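Local coordinates for O-methyltransferase (Coxiella burnetii, PDB 3TR6), which probably transfers a methyl group from S-adenosylmethionine to an oxygen of its acceptor, and here holds the product S-adenosylhomocysteine beside a nickel ion, at residues F41-M46 against G72-Y77; L58-M63 against L84-D89; K66-I71 against G90-C95; N152-Y157 against R195-K200; L176-V181 against I214-T219. All blocks are in the same frame, centred on the assembly; numbering follows the deposited sequence.

Interaction 1: residues F41-M46 against G72-Y77; sequences FSTYAM and GTFTGY. With SAH (S-adenosyl-L-homocysteine), chain C.
The carbonyl O of Thr43 takes the backbone N-H of Met46 in a short 3-10 turn (3.1 Å) and, across the contact, meets CZ of Phe74 at 3.5 Å. Thr43 OG1 comes to the same end of that ring, lying 3.6 Å from Phe74 CE1. Chi1 of -165° sets Phe74 CG anti to its backbone N; the far end of the ring lies against Thr43 and Tyr44. Met46, a selenomethionine, lays CG over one ring face, and its SE stands 5.0 Å from the centroid of the Phe74 ring in a Met-aromatic contact; Thr75 CG2 covers the opposite face. Segment 72-77 belongs to the glycine-rich loop between the first strand and helix 77-83 of the Rossmann-like methyltransferase fold, and it borders the S-adenosylhomocysteine. The ligand amine N makes a weak hydrogen bond to Gly72 O, while Phe74 CB packs on ligand CG at 3.4 Å and Met46 SE lies 3.8 Å from ligand SD. Phe74 also turns its edge toward the face of Phe41 in a T-shaped pair, planes at 80°. Thr75 CG2 reaches the Phe41 ring as a CH-pi contact, 4.1 Å from its centroid; Thr75 OG1 is hydrogen-bonded to Thr37.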
# COMPACT_ATOMS: atom_id res chain seq x y z
N PHE A 41 19.22 16.50 16.31
CA PHE A 41 19.15 15.19 16.96
C PHE A 41 20.11 14.17 16.37
O PHE A 41 20.07 13.88 15.17
CB PHE A 41 17.72 14.65 16.93
CG PHE A 41 16.75 15.45 17.75
CD1 PHE A 41 16.37 15.02 19.01
CD2 PHE A 41 16.23 16.64 17.27
CE1 PHE A 41 15.49 15.76 19.77
CE2 PHE A 41 15.34 17.38 18.02
CZ PHE A 41 14.97 16.94 19.28
N SER A 42 20.98 13.62 17.21
CA SER A 42 21.93 12.61 16.77
C SER A 42 21.18 11.34 16.38
O SER A 42 21.72 10.48 15.69
CB SER A 42 22.94 12.30 17.88
OG SER A 42 22.31 11.82 19.05
N THR A 43 19.93 11.25 16.82
CA THR A 43 19.11 10.07 16.56
C THR A 43 18.17 10.30 15.38
O THR A 43 17.25 9.53 15.17
CB THR A 43 18.27 9.70 17.80
OG1 THR A 43 17.60 10.86 18.30
CG2 THR A 43 19.17 9.12 18.89
N TYR A 44 18.44 11.36 14.62
CA TYR A 44 17.62 11.76 13.48
C TYR A 44 17.23 10.62 12.55
O TYR A 44 16.17 10.65 11.93
CB TYR A 44 18.35 12.84 12.68
CG TYR A 44 19.46 12.28 11.81
CD1 TYR A 44 19.23 12.00 10.46
CD2 TYR A 44 20.72 12.02 12.33
CE1 TYR A 44 20.24 11.48 9.67
CE2 TYR A 44 21.73 11.49 11.54
CZ TYR A 44 21.48 11.23 10.21
OH TYR A 44 22.48 10.71 9.42
N ALA A 45 18.09 9.61 12.43
CA ALA A 45 17.90 8.55 11.45
C ALA A 45 16.66 7.67 11.70
O ALA A 45 16.12 7.08 10.77
CB ALA A 45 19.15 7.69 11.34
N MSE A 46 16.23 7.59 12.95
CA MSE A 46 15.05 6.79 13.27
C MSE A 46 13.75 7.49 12.84
O MSE A 46 12.65 7.01 13.11
CB MSE A 46 15.01 6.40 14.76
CG MSE A 46 15.12 7.55 15.75
SE MSE A 46 15.23 6.94 17.61
CE MSE A 46 15.44 5.03 17.29
N GLY A 72 5.36 6.00 18.99
CA GLY A 72 6.71 6.44 18.72
C GLY A 72 6.73 7.80 18.04
O GLY A 72 6.85 7.89 16.82
N THR A 73 6.61 8.86 18.83
CA THR A 73 6.47 10.21 18.30
C THR A 73 7.76 10.76 17.71
O THR A 73 7.74 11.35 16.62
CB THR A 73 6.01 11.19 19.40
OG1 THR A 73 4.98 10.59 20.19
CG2 THR A 73 5.50 12.48 18.78
N PHE A 74 8.86 10.59 18.42
CA PHE A 74 10.10 11.27 18.09
C PHE A 74 9.80 12.76 17.93
O PHE A 74 9.25 13.38 18.83
CB PHE A 74 10.72 10.70 16.82
CG PHE A 74 12.15 11.09 16.61
CD1 PHE A 74 12.93 11.53 17.67
CD2 PHE A 74 12.72 11.05 15.34
CE1 PHE A 74 14.25 11.90 17.48
CE2 PHE A 74 14.04 11.42 15.14
CZ PHE A 74 14.81 11.85 16.22
N THR A 75 10.16 13.33 16.78
CA THR A 75 9.86 14.73 16.52
C THR A 75 8.54 14.89 15.76
O THR A 75 8.24 15.96 15.23
CB THR A 75 11.01 15.44 15.78
OG1 THR A 75 11.27 14.77 14.54
CG2 THR A 75 12.27 15.44 16.63
N GLY A 76 7.77 13.80 15.71
CA GLY A 76 6.40 13.84 15.23
C GLY A 76 6.15 13.86 13.73
O GLY A 76 5.13 14.38 13.29
N TYR A 77 7.06 13.28 12.95
CA TYR A 77 6.91 13.28 11.50
C TYR A 77 5.68 12.46 11.06
O TYR A 77 4.84 12.95 10.31
CB TYR A 77 8.18 12.77 10.80
CG TYR A 77 8.18 13.02 9.30
CD1 TYR A 77 8.83 14.13 8.76
CD2 TYR A 77 7.53 12.17 8.42
CE1 TYR A 77 8.83 14.38 7.40
CE2 TYR A 77 7.52 12.40 7.06
CZ TYR A 77 8.17 13.50 6.55
OH TYR A 77 8.16 13.73 5.20
N SAH C . 7.41 7.62 13.92
CA SAH C . 8.51 8.41 14.40
CB SAH C . 9.71 7.54 14.74
CG SAH C . 10.06 7.41 16.20
SD SAH C . 11.59 6.58 16.61
C SAH C . 8.90 9.41 13.37
O SAH C . 10.04 9.95 13.43
OXT SAH C . 8.10 9.72 12.44
C5' SAH C . 11.42 5.74 18.18
C4' SAH C . 10.79 6.47 19.24
O4' SAH C . 10.25 5.52 20.22
C3' SAH C . 11.78 7.29 19.96
O3' SAH C . 11.38 8.60 19.94
C2' SAH C . 11.77 6.78 21.35
O2' SAH C . 11.87 7.82 22.24
C1' SAH C . 10.45 6.12 21.46
N9 SAH C . 10.31 5.14 22.53
C8 SAH C . 11.24 4.28 22.96
N7 SAH C . 10.70 3.55 23.95
C5 SAH C . 9.43 3.95 24.15
C6 SAH C . 8.41 3.55 25.03
N6 SAH C . 8.63 2.52 25.98
N1 SAH C . 7.22 4.18 24.95
C2 SAH C . 7.00 5.15 24.06
N3 SAH C . 7.96 5.55 23.21
C4 SAH C . 9.17 4.97 23.24

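Interaction 2: residues L58-M63 against L84-D89; sequences LLVKLM and LALPKD
Val60 and Lys61, neighbours on the last turns of helix 50-63, receive the methyl of Ala85 between them. The contact is made by van der Waals packing. CG1 of Val60, anti to its backbone N (chi1 167°), points at the loop and does most of the touching: it lies 3.9 Å from Ala85 CB and, at 4.3 Å, meets CD2 of Leu86, whose side chain starts out away from the helix but brings its end back. Pro87 CD adds a looser contact, 4.4 Å from Val60 CG1. Ala85 CB also rests on the aliphatic part of Lys61, 3.9 Å from its CG, so that a single methyl bridges two consecutive helix residues. Among apolar-to-polar contacts, the carbonyl O of Ala85 sits 3.6 Å from Val60 CG1 and 3.8 Å from Lys61 CG.

The charged end contributes little directly. The Lys61 chain bends at its third and fourth torsions, and NZ comes 3.9 Å from Ala85 CB; its ionic partner is Asp208 of the second subunit, in a long, weak pair. Leu62 and Met63 on the same turn pack against Met63 and Leu62 of that subunit. Helix 50-63 leads into strand 67-71, and loop 84-89 joins helix 77-83 to strand 91-96; this packing joins the crossover connection of a beta-alpha-beta unit to the helix before it in the Rossmann-like fold.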
# COMPACT_ATOMS: atom_id res chain seq x y z
N LEU A 58 -1.97 8.29 2.84
CA LEU A 58 -2.92 7.78 1.85
C LEU A 58 -3.87 6.76 2.46
O LEU A 58 -5.04 6.71 2.11
CB LEU A 58 -2.18 7.18 0.65
CG LEU A 58 -3.05 6.82 -0.57
CD1 LEU A 58 -3.60 8.07 -1.24
CD2 LEU A 58 -2.26 5.99 -1.57
N LEU A 59 -3.35 5.96 3.39
CA LEU A 59 -4.17 4.95 4.06
C LEU A 59 -5.23 5.57 4.96
O LEU A 59 -6.36 5.09 5.03
CB LEU A 59 -3.29 4.00 4.88
CG LEU A 59 -2.37 3.09 4.06
CD1 LEU A 59 -1.50 2.25 4.97
CD2 LEU A 59 -3.19 2.22 3.13
N VAL A 60 -4.86 6.64 5.66
CA VAL A 60 -5.81 7.38 6.48
C VAL A 60 -6.98 7.88 5.62
O VAL A 60 -8.14 7.81 6.02
CB VAL A 60 -5.14 8.59 7.19
CG1 VAL A 60 -6.20 9.53 7.76
CG2 VAL A 60 -4.20 8.11 8.28
N LYS A 61 -6.66 8.38 4.43
CA LYS A 61 -7.68 8.89 3.53
C LYS A 61 -8.57 7.78 2.95
O LYS A 61 -9.79 7.94 2.86
CB LYS A 61 -7.05 9.72 2.41
CG LYS A 61 -6.49 11.06 2.89
CD LYS A 61 -5.82 11.81 1.75
CE LYS A 61 -5.99 13.32 1.90
NZ LYS A 61 -4.76 13.99 2.40
N LEU A 62 -7.96 6.66 2.57
CA LEU A 62 -8.72 5.56 1.99
C LEU A 62 -9.70 4.95 2.99
O LEU A 62 -10.84 4.62 2.65
CB LEU A 62 -7.78 4.48 1.46
CG LEU A 62 -7.14 4.75 0.10
CD1 LEU A 62 -6.05 3.73 -0.18
CD2 LEU A 62 -8.19 4.73 -1.00
N MSE A 63 -9.26 4.81 4.23
CA MSE A 63 -10.10 4.24 5.27
C MSE A 63 -11.00 5.30 5.87
O MSE A 63 -11.96 4.98 6.57
CB MSE A 63 -9.25 3.63 6.38
CG MSE A 63 -8.26 2.61 5.88
SE MSE A 63 -7.20 1.91 7.34
CE MSE A 63 -8.56 0.85 8.25
N LEU A 84 -2.37 15.33 9.06
CA LEU A 84 -2.79 16.17 7.95
C LEU A 84 -3.81 15.50 7.04
O LEU A 84 -4.55 16.16 6.31
CB LEU A 84 -1.58 16.62 7.13
CG LEU A 84 -0.61 17.58 7.81
CD1 LEU A 84 0.72 17.61 7.08
CD2 LEU A 84 -1.21 18.97 7.92
N ALA A 85 -3.86 14.17 7.08
CA ALA A 85 -4.76 13.41 6.22
C ALA A 85 -6.09 13.12 6.91
O ALA A 85 -7.06 12.71 6.26
CB ALA A 85 -4.10 12.12 5.76
N LEU A 86 -6.13 13.33 8.22
CA LEU A 86 -7.32 13.10 9.02
C LEU A 86 -8.53 13.86 8.49
O LEU A 86 -8.41 15.03 8.10
CB LEU A 86 -7.08 13.51 10.47
CG LEU A 86 -6.33 12.55 11.39
CD1 LEU A 86 -6.04 13.23 12.72
CD2 LEU A 86 -7.11 11.26 11.60
N PRO A 87 -9.70 13.21 8.47
CA PRO A 87 -10.94 13.91 8.15
C PRO A 87 -11.28 14.91 9.26
O PRO A 87 -10.67 14.84 10.33
CB PRO A 87 -11.98 12.79 8.08
CG PRO A 87 -11.38 11.66 8.84
CD PRO A 87 -9.90 11.76 8.65
N LYS A 88 -12.22 15.82 9.01
CA LYS A 88 -12.49 16.93 9.92
C LYS A 88 -12.71 16.49 11.37
O LYS A 88 -12.32 17.20 12.30
CB LYS A 88 -13.70 17.74 9.44
CG LYS A 88 -15.03 17.01 9.54
CD LYS A 88 -16.21 17.96 9.37
CE LYS A 88 -16.25 19.00 10.48
NZ LYS A 88 -17.44 19.89 10.38
N ASP A 89 -13.32 15.32 11.55
CA ASP A 89 -13.67 14.84 12.88
C ASP A 89 -12.72 13.75 13.38
O ASP A 89 -13.03 13.03 14.33
CB ASP A 89 -15.11 14.32 12.89
CG ASP A 89 -15.35 13.24 11.85
OD1 ASP A 89 -14.92 13.41 10.68
OD2 ASP A 89 -15.98 12.21 12.18

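Interaction 3: residues K66-I71 against G90-C95; sequences KKVIDI and GTLITC
Val68 and Leu92 cross, while Ile69 with Ile93 and Asp70 with Thr94 lie side by side and point the same way, all three pairs in register on the parallel strands 67-71 and 91-96. These strands are the two arms of a beta-alpha-beta crossover through helix 77-83, near the middle of the Rossmann-like sheet, beside the S-adenosylhomocysteine site. A ladder of five backbone hydrogen bonds runs from Thr91 N to Lys66 O at one end to Cys95 N to Asp70 O at the other. On the face turned to helix 77-83, Val68 CG1 touches Leu92 CD1 at 3.6 Å, and the other leucine methyl, CD2, meets Asp70 CB at 3.6 Å. On the face bearing Ile69, Ile93 and Cys95, the two isoleucines touch CG1 to CG1 at 4.0 Å, and Ile69 CG2 lies near Cys95 SG; helix 125-133 packs here. Asp70 CG and Thr94 OG1 both stand anti to their backbone N (chi1 176° and 179°), which starts the two side chains off alike; Asp70 OD1 is hydrogen-bonded to Ser78, a ligand-binding residue. Thr94 OG1, also bonded to Thr73 OG1, donates to Asp70 OD2 at 2.7 Å, on the lone pair facing away from the other carboxylate oxygen.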
# COMPACT_ATOMS: atom_id res chain seq x y z
N LYS A 66 -10.85 7.85 11.52
CA LYS A 66 -11.25 8.92 12.42
C LYS A 66 -10.58 8.80 13.78
O LYS A 66 -10.61 9.72 14.59
CB LYS A 66 -12.78 8.95 12.58
CG LYS A 66 -13.52 9.17 11.27
CD LYS A 66 -15.02 9.07 11.45
CE LYS A 66 -15.76 9.11 10.12
NZ LYS A 66 -15.53 10.39 9.38
N LYS A 67 -9.95 7.65 14.02
CA LYS A 67 -9.24 7.40 15.27
C LYS A 67 -7.93 6.67 15.01
O LYS A 67 -7.92 5.48 14.69
CB LYS A 67 -10.11 6.58 16.23
CG LYS A 67 -11.11 7.39 17.03
CD LYS A 67 -11.65 6.54 18.16
CE LYS A 67 -12.21 7.39 19.29
NZ LYS A 67 -12.44 6.57 20.52
N VAL A 68 -6.82 7.39 15.17
CA VAL A 68 -5.50 6.85 14.86
C VAL A 68 -4.59 6.88 16.07
O VAL A 68 -4.64 7.80 16.88
CB VAL A 68 -4.84 7.66 13.72
CG1 VAL A 68 -3.41 7.20 13.48
CG2 VAL A 68 -5.67 7.57 12.45
N ILE A 69 -3.75 5.86 16.20
CA ILE A 69 -2.70 5.88 17.21
C ILE A 69 -1.32 5.87 16.56
O ILE A 69 -1.07 5.12 15.62
CB ILE A 69 -2.80 4.69 18.19
CG1 ILE A 69 -4.20 4.62 18.80
CG2 ILE A 69 -1.75 4.83 19.28
CD1 ILE A 69 -4.35 3.52 19.83
N ASP A 70 -0.44 6.71 17.07
CA ASP A 70 0.92 6.82 16.56
C ASP A 70 1.90 6.44 17.66
O ASP A 70 2.18 7.25 18.54
CB ASP A 70 1.17 8.24 16.05
CG ASP A 70 2.60 8.46 15.59
OD1 ASP A 70 2.97 7.93 14.53
OD2 ASP A 70 3.34 9.18 16.29
N ILE A 71 2.39 5.21 17.62
CA ILE A 71 3.32 4.72 18.63
C ILE A 71 4.78 5.03 18.28
O ILE A 71 5.36 4.41 17.39
CB ILE A 71 3.16 3.21 18.86
CG1 ILE A 71 1.70 2.87 19.19
CG2 ILE A 71 4.07 2.74 19.98
CD1 ILE A 71 1.47 1.41 19.49
N GLY A 90 -11.56 13.64 12.74
CA GLY A 90 -10.60 12.61 13.11
C GLY A 90 -9.63 13.09 14.18
O GLY A 90 -9.34 14.27 14.28
N THR A 91 -9.15 12.15 14.98
CA THR A 91 -8.15 12.47 15.99
C THR A 91 -7.02 11.44 15.99
O THR A 91 -7.21 10.29 15.60
CB THR A 91 -8.75 12.56 17.41
OG1 THR A 91 -9.35 11.30 17.77
CG2 THR A 91 -9.80 13.66 17.47
N LEU A 92 -5.84 11.88 16.42
CA LEU A 92 -4.68 11.01 16.51
C LEU A 92 -3.98 11.24 17.83
O LEU A 92 -3.68 12.38 18.19
CB LEU A 92 -3.72 11.29 15.34
CG LEU A 92 -2.45 10.43 15.20
CD1 LEU A 92 -1.95 10.45 13.76
CD2 LEU A 92 -1.34 10.87 16.16
N ILE A 93 -3.74 10.17 18.57
CA ILE A 93 -2.92 10.27 19.77
C ILE A 93 -1.54 9.67 19.49
O ILE A 93 -1.43 8.61 18.87
CB ILE A 93 -3.56 9.58 20.99
CG1 ILE A 93 -3.67 8.08 20.78
CG2 ILE A 93 -4.93 10.18 21.27
CD1 ILE A 93 -4.43 7.38 21.89
N THR A 94 -0.50 10.36 19.93
CA THR A 94 0.86 9.94 19.65
C THR A 94 1.60 9.63 20.94
O THR A 94 1.49 10.36 21.93
CB THR A 94 1.61 10.99 18.82
OG1 THR A 94 2.96 10.56 18.59
CG2 THR A 94 1.62 12.34 19.53
N CYS A 95 2.36 8.54 20.94
CA CYS A 95 3.00 8.05 22.15
C CYS A 95 4.51 8.14 22.09
O CYS A 95 5.13 7.79 21.09
CB CYS A 95 2.59 6.60 22.42
SG CYS A 95 0.82 6.31 22.33

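Interaction 4: residues N152-Y157 against R195-K200; sequences NTDLYY and RLFNQK
A helix-to-helix contact of the Rossmann-like fold joins the start of helix 153-163 to helix 189-203, with Tyr157 and Phe197 at its middle. The axes of the short segments 153-157 and 195-200 approach to 11.0 Å, at an angle of 29°, a distance bridged by side chains. Phe197 holds CG anti to its backbone N (chi1 172°) and aims its ring edge at the face of Tyr157 in a T-shaped pair, the centroids 5.4 Å apart and the planes at 88°. CE1 leads, 3.8 Å from Tyr157 CB, which itself lies at the edge of the Phe197 ring. Over one face of that ring, toward the rim, stands Thr153 OG1, 3.8 Å from Phe197 CD1.

Beside the aromatic pair runs a salt bridge: Lys200 NZ donates to Asp154 OD1 at 2.7 Å, on the lone pair that faces the second carboxylate oxygen. The lysine chain bends at its second and fourth torsions, and its CE passes 4.0 Å from Tyr157 CE2. NZ has a second acid partner in Glu158, one helical turn on from Asp154, so two carboxylates of one helix grip one ammonium. Tyr157 OH is hydrogen-bonded to Asp204, just past the end of helix 189-203. On one flank Tyr156 packs on helix 125-133 and touches the S-adenosylhomocysteine; on the other, Asn198 is hydrogen-bonded to Tyr18 of the second subunit, and helix 189-203 leads on to strand 207-212.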
# COMPACT_ATOMS: atom_id res chain seq x y z
N ASN A 152 9.51 -4.29 22.02
CA ASN A 152 8.11 -4.42 22.41
C ASN A 152 7.11 -4.48 21.25
O ASN A 152 5.91 -4.30 21.47
CB ASN A 152 7.70 -3.27 23.34
CG ASN A 152 8.08 -3.53 24.78
OD1 ASN A 152 8.07 -4.67 25.25
ND2 ASN A 152 8.42 -2.46 25.51
N THR A 153 7.58 -4.74 20.03
CA THR A 153 6.67 -4.70 18.89
C THR A 153 5.58 -5.78 18.97
O THR A 153 4.45 -5.53 18.57
CB THR A 153 7.38 -4.77 17.51
OG1 THR A 153 7.75 -6.12 17.22
CG2 THR A 153 8.61 -3.87 17.48
N ASP A 154 5.92 -6.95 19.49
CA ASP A 154 4.91 -8.01 19.63
C ASP A 154 3.83 -7.60 20.62
O ASP A 154 2.64 -7.73 20.34
CB ASP A 154 5.54 -9.34 20.06
CG ASP A 154 4.57 -10.51 19.97
OD1 ASP A 154 4.41 -11.06 18.86
OD2 ASP A 154 3.95 -10.86 21.00
N LEU A 155 4.26 -7.11 21.78
CA LEU A 155 3.33 -6.55 22.76
C LEU A 155 2.42 -5.50 22.12
O LEU A 155 1.20 -5.63 22.16
CB LEU A 155 4.10 -5.91 23.92
CG LEU A 155 3.25 -5.16 24.95
CD1 LEU A 155 2.26 -6.10 25.62
CD2 LEU A 155 4.12 -4.46 25.97
N TYR A 156 3.02 -4.46 21.54
CA TYR A 156 2.27 -3.40 20.88
C TYR A 156 1.32 -3.92 19.81
O TYR A 156 0.22 -3.41 19.63
CB TYR A 156 3.22 -2.38 20.25
CG TYR A 156 4.13 -1.68 21.23
CD1 TYR A 156 3.74 -1.48 22.55
CD2 TYR A 156 5.39 -1.23 20.84
CE1 TYR A 156 4.58 -0.84 23.45
CE2 TYR A 156 6.22 -0.59 21.72
CZ TYR A 156 5.82 -0.40 23.03
OH TYR A 156 6.67 0.24 23.90
N TYR A 157 1.77 -4.94 19.08
CA TYR A 157 0.97 -5.55 18.03
C TYR A 157 -0.25 -6.21 18.66
O TYR A 157 -1.39 -5.99 18.24
CB TYR A 157 1.80 -6.59 17.27
CG TYR A 157 1.04 -7.40 16.24
CD1 TYR A 157 0.83 -6.90 14.96
CD2 TYR A 157 0.54 -8.66 16.54
CE1 TYR A 157 0.14 -7.63 14.01
CE2 TYR A 157 -0.15 -9.40 15.60
CZ TYR A 157 -0.35 -8.88 14.33
OH TYR A 157 -1.03 -9.61 13.38
N ARG A 195 12.67 -11.33 13.33
CA ARG A 195 12.53 -12.52 12.52
C ARG A 195 11.41 -13.39 13.08
O ARG A 195 10.59 -13.93 12.34
CB ARG A 195 13.84 -13.30 12.45
CG ARG A 195 14.86 -12.71 11.48
CD ARG A 195 16.14 -13.53 11.43
NE ARG A 195 15.86 -14.96 11.26
CZ ARG A 195 15.70 -15.56 10.09
NH1 ARG A 195 15.79 -14.87 8.96
NH2 ARG A 195 15.44 -16.86 10.04
N LEU A 196 11.38 -13.52 14.40
CA LEU A 196 10.34 -14.28 15.07
C LEU A 196 8.98 -13.62 14.86
O LEU A 196 7.97 -14.30 14.68
CB LEU A 196 10.65 -14.39 16.56
CG LEU A 196 9.80 -15.39 17.36
CD1 LEU A 196 10.02 -16.81 16.85
CD2 LEU A 196 10.13 -15.30 18.84
N PHE A 197 8.97 -12.29 14.88
CA PHE A 197 7.73 -11.52 14.74
C PHE A 197 7.14 -11.60 13.33
O PHE A 197 5.93 -11.77 13.17
CB PHE A 197 7.97 -10.05 15.12
CG PHE A 197 6.80 -9.15 14.82
CD1 PHE A 197 5.75 -9.03 15.72
CD2 PHE A 197 6.75 -8.43 13.64
CE1 PHE A 197 4.67 -8.20 15.45
CE2 PHE A 197 5.67 -7.60 13.36
CZ PHE A 197 4.64 -7.48 14.26
N ASN A 198 8.00 -11.48 12.32
CA ASN A 198 7.56 -11.54 10.94
C ASN A 198 6.89 -12.87 10.59
O ASN A 198 5.90 -12.89 9.86
CB ASN A 198 8.72 -11.27 9.98
CG ASN A 198 9.18 -9.83 10.01
OD1 ASN A 198 8.42 -8.93 10.37
ND2 ASN A 198 10.42 -9.59 9.61
N GLN A 199 7.42 -13.96 11.13
CA GLN A 199 6.83 -15.28 10.92
C GLN A 199 5.50 -15.39 11.66
O GLN A 199 4.55 -16.00 11.16
CB GLN A 199 7.78 -16.38 11.38
CG GLN A 199 9.00 -16.56 10.49
CD GLN A 199 8.66 -17.09 9.10
OE1 GLN A 199 7.55 -17.58 8.87
NE2 GLN A 199 9.61 -17.00 8.18
N LYS A 200 5.44 -14.81 12.85
CA LYS A 200 4.22 -14.81 13.65
C LYS A 200 3.07 -14.13 12.90
O LYS A 200 1.96 -14.67 12.82
CB LYS A 200 4.47 -14.14 15.00
CG LYS A 200 3.28 -14.11 15.93
CD LYS A 200 2.57 -12.77 15.89
CE LYS A 200 1.60 -12.63 17.06
NZ LYS A 200 2.30 -12.72 18.37

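Interaction 5: residues L176-V181 against I214-T219; sequences LRRGQV and IGDGLT
The backbone N of Leu176 donates to Asp216 O at 3.2 Å, linking the loop after strand 168-173 to the type II' turn Ile214-Gly217. That turn lies in the beta hairpin of the last two strands, 207-212 and 218-223, at one edge of the methyltransferase sheet. Arg177 and Arg178 both have positive phi (50° and 51°), and the chain folds there round the Asp216 side chain. Asp216 CG, anti to its backbone N (chi1 -168°), carries the carboxylate into this bend. OD1 is gripped twice: Arg178 N donates to it at 2.8 Å on the lone pair facing OD2, and Thr9 of the second subunit is hydrogen-bonded to it as well. The arginine charge stays apart, with Arg178 NE 5.6 Å from Asp216 OD1. The Asp216 side chain, about 6 Å from the nickel ion, packs on Asn174, one of the metal's ligands. Beside the backbone bond, Leu176 CB sits 3.4 Å from Asp216 O, and its CD1 lies 3.9 Å from Gly217 CA.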
# COMPACT_ATOMS: atom_id res chain seq x y z
N LEU A 176 12.24 -5.00 8.06
CA LEU A 176 13.32 -5.52 7.22
C LEU A 176 14.70 -5.31 7.84
O LEU A 176 15.66 -6.00 7.49
CB LEU A 176 13.27 -4.93 5.81
CG LEU A 176 12.07 -5.34 4.96
CD1 LEU A 176 12.14 -4.75 3.56
CD2 LEU A 176 11.95 -6.86 4.90
N ARG A 177 14.79 -4.37 8.77
CA ARG A 177 16.05 -4.07 9.47
C ARG A 177 17.23 -3.86 8.52
O ARG A 177 18.28 -4.48 8.68
CB ARG A 177 16.37 -5.14 10.51
CG ARG A 177 15.42 -5.15 11.70
CD ARG A 177 15.90 -6.09 12.80
NE ARG A 177 17.20 -5.68 13.33
CZ ARG A 177 17.36 -4.86 14.37
NH1 ARG A 177 16.29 -4.36 14.99
NH2 ARG A 177 18.57 -4.55 14.79
N ARG A 178 17.05 -2.99 7.53
CA ARG A 178 18.08 -2.69 6.55
C ARG A 178 18.70 -3.93 5.91
O ARG A 178 19.81 -3.89 5.37
CB ARG A 178 19.18 -1.80 7.16
CG ARG A 178 18.65 -0.55 7.85
CD ARG A 178 19.74 0.50 8.05
NE ARG A 178 19.84 1.42 6.91
CZ ARG A 178 20.87 1.46 6.07
NH1 ARG A 178 21.90 0.64 6.24
NH2 ARG A 178 20.87 2.33 5.07
N GLY A 179 17.98 -5.05 5.96
CA GLY A 179 18.42 -6.27 5.33
C GLY A 179 18.89 -7.35 6.29
O GLY A 179 18.89 -8.53 5.95
N GLN A 180 19.27 -6.94 7.50
CA GLN A 180 19.80 -7.86 8.50
C GLN A 180 18.87 -9.04 8.76
O GLN A 180 19.31 -10.11 9.19
CB GLN A 180 20.03 -7.14 9.83
CG GLN A 180 21.15 -6.12 9.82
CD GLN A 180 21.37 -5.52 11.20
OE1 GLN A 180 21.57 -6.25 12.17
NE2 GLN A 180 21.32 -4.20 11.28
N VAL A 181 17.59 -8.82 8.52
CA VAL A 181 16.56 -9.78 8.89
C VAL A 181 16.64 -11.04 8.02
O VAL A 181 16.19 -12.11 8.42
CB VAL A 181 15.16 -9.13 8.82
CG1 VAL A 181 14.70 -9.00 7.38
CG2 VAL A 181 14.16 -9.92 9.64
N ILE A 214 8.74 -0.31 1.29
CA ILE A 214 8.93 1.13 1.32
C ILE A 214 9.41 1.51 2.71
O ILE A 214 9.03 0.88 3.70
CB ILE A 214 7.64 1.88 0.94
CG1 ILE A 214 7.97 3.26 0.37
CG2 ILE A 214 6.70 1.98 2.14
CD1 ILE A 214 6.78 3.96 -0.22
N GLY A 215 10.26 2.53 2.80
CA GLY A 215 10.95 2.82 4.04
C GLY A 215 11.78 1.61 4.43
O GLY A 215 12.34 0.94 3.56
N ASP A 216 11.86 1.31 5.72
CA ASP A 216 12.58 0.12 6.17
C ASP A 216 11.66 -1.11 6.18
O ASP A 216 11.86 -2.04 6.97
CB ASP A 216 13.20 0.34 7.55
CG ASP A 216 14.18 -0.75 7.93
OD1 ASP A 216 14.94 -1.20 7.05
OD2 ASP A 216 14.18 -1.17 9.11
N GLY A 217 10.68 -1.11 5.30
CA GLY A 217 9.71 -2.19 5.26
C GLY A 217 8.50 -1.83 6.11
O GLY A 217 8.64 -1.44 7.27
N LEU A 218 7.33 -1.96 5.51
CA LEU A 218 6.10 -1.63 6.21
C LEU A 218 5.10 -2.78 6.12
O LEU A 218 4.53 -3.03 5.05
CB LEU A 218 5.49 -0.34 5.65
CG LEU A 218 4.26 0.15 6.41
CD1 LEU A 218 4.64 0.64 7.81
CD2 LEU A 218 3.57 1.25 5.62
N THR A 219 4.90 -3.48 7.22
CA THR A 219 3.90 -4.54 7.27
C THR A 219 2.54 -3.95 7.57
O THR A 219 2.38 -3.16 8.50
CB THR A 219 4.24 -5.61 8.33
OG1 THR A 219 5.44 -6.28 7.96
CG2 THR A 219 3.12 -6.64 8.44

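Interaction 3 touches both interaction 1 and interaction 2, which do not touch each other: Gly72 N lies 2.8 Å from Cys95 O, and Leu86 packs on the strand pair. Interaction 3 thus backs the ligand loop of interaction 1. Interactions 4 and 5 meet where Arg195 NH1 lies 2.8 Å from Val181 O, with centres 14 Å apart. Ile71 CD1 touches Tyr156 CB, joining interaction 3 to interaction 4 beside the S-adenosylhomocysteine. The side chains of Met46 and Asp216 come within about 5 and 6 Å of the nickel, so interactions 1 and 5 both approach the metal. Interactions 2, 4 and 5 also touch the second subunit.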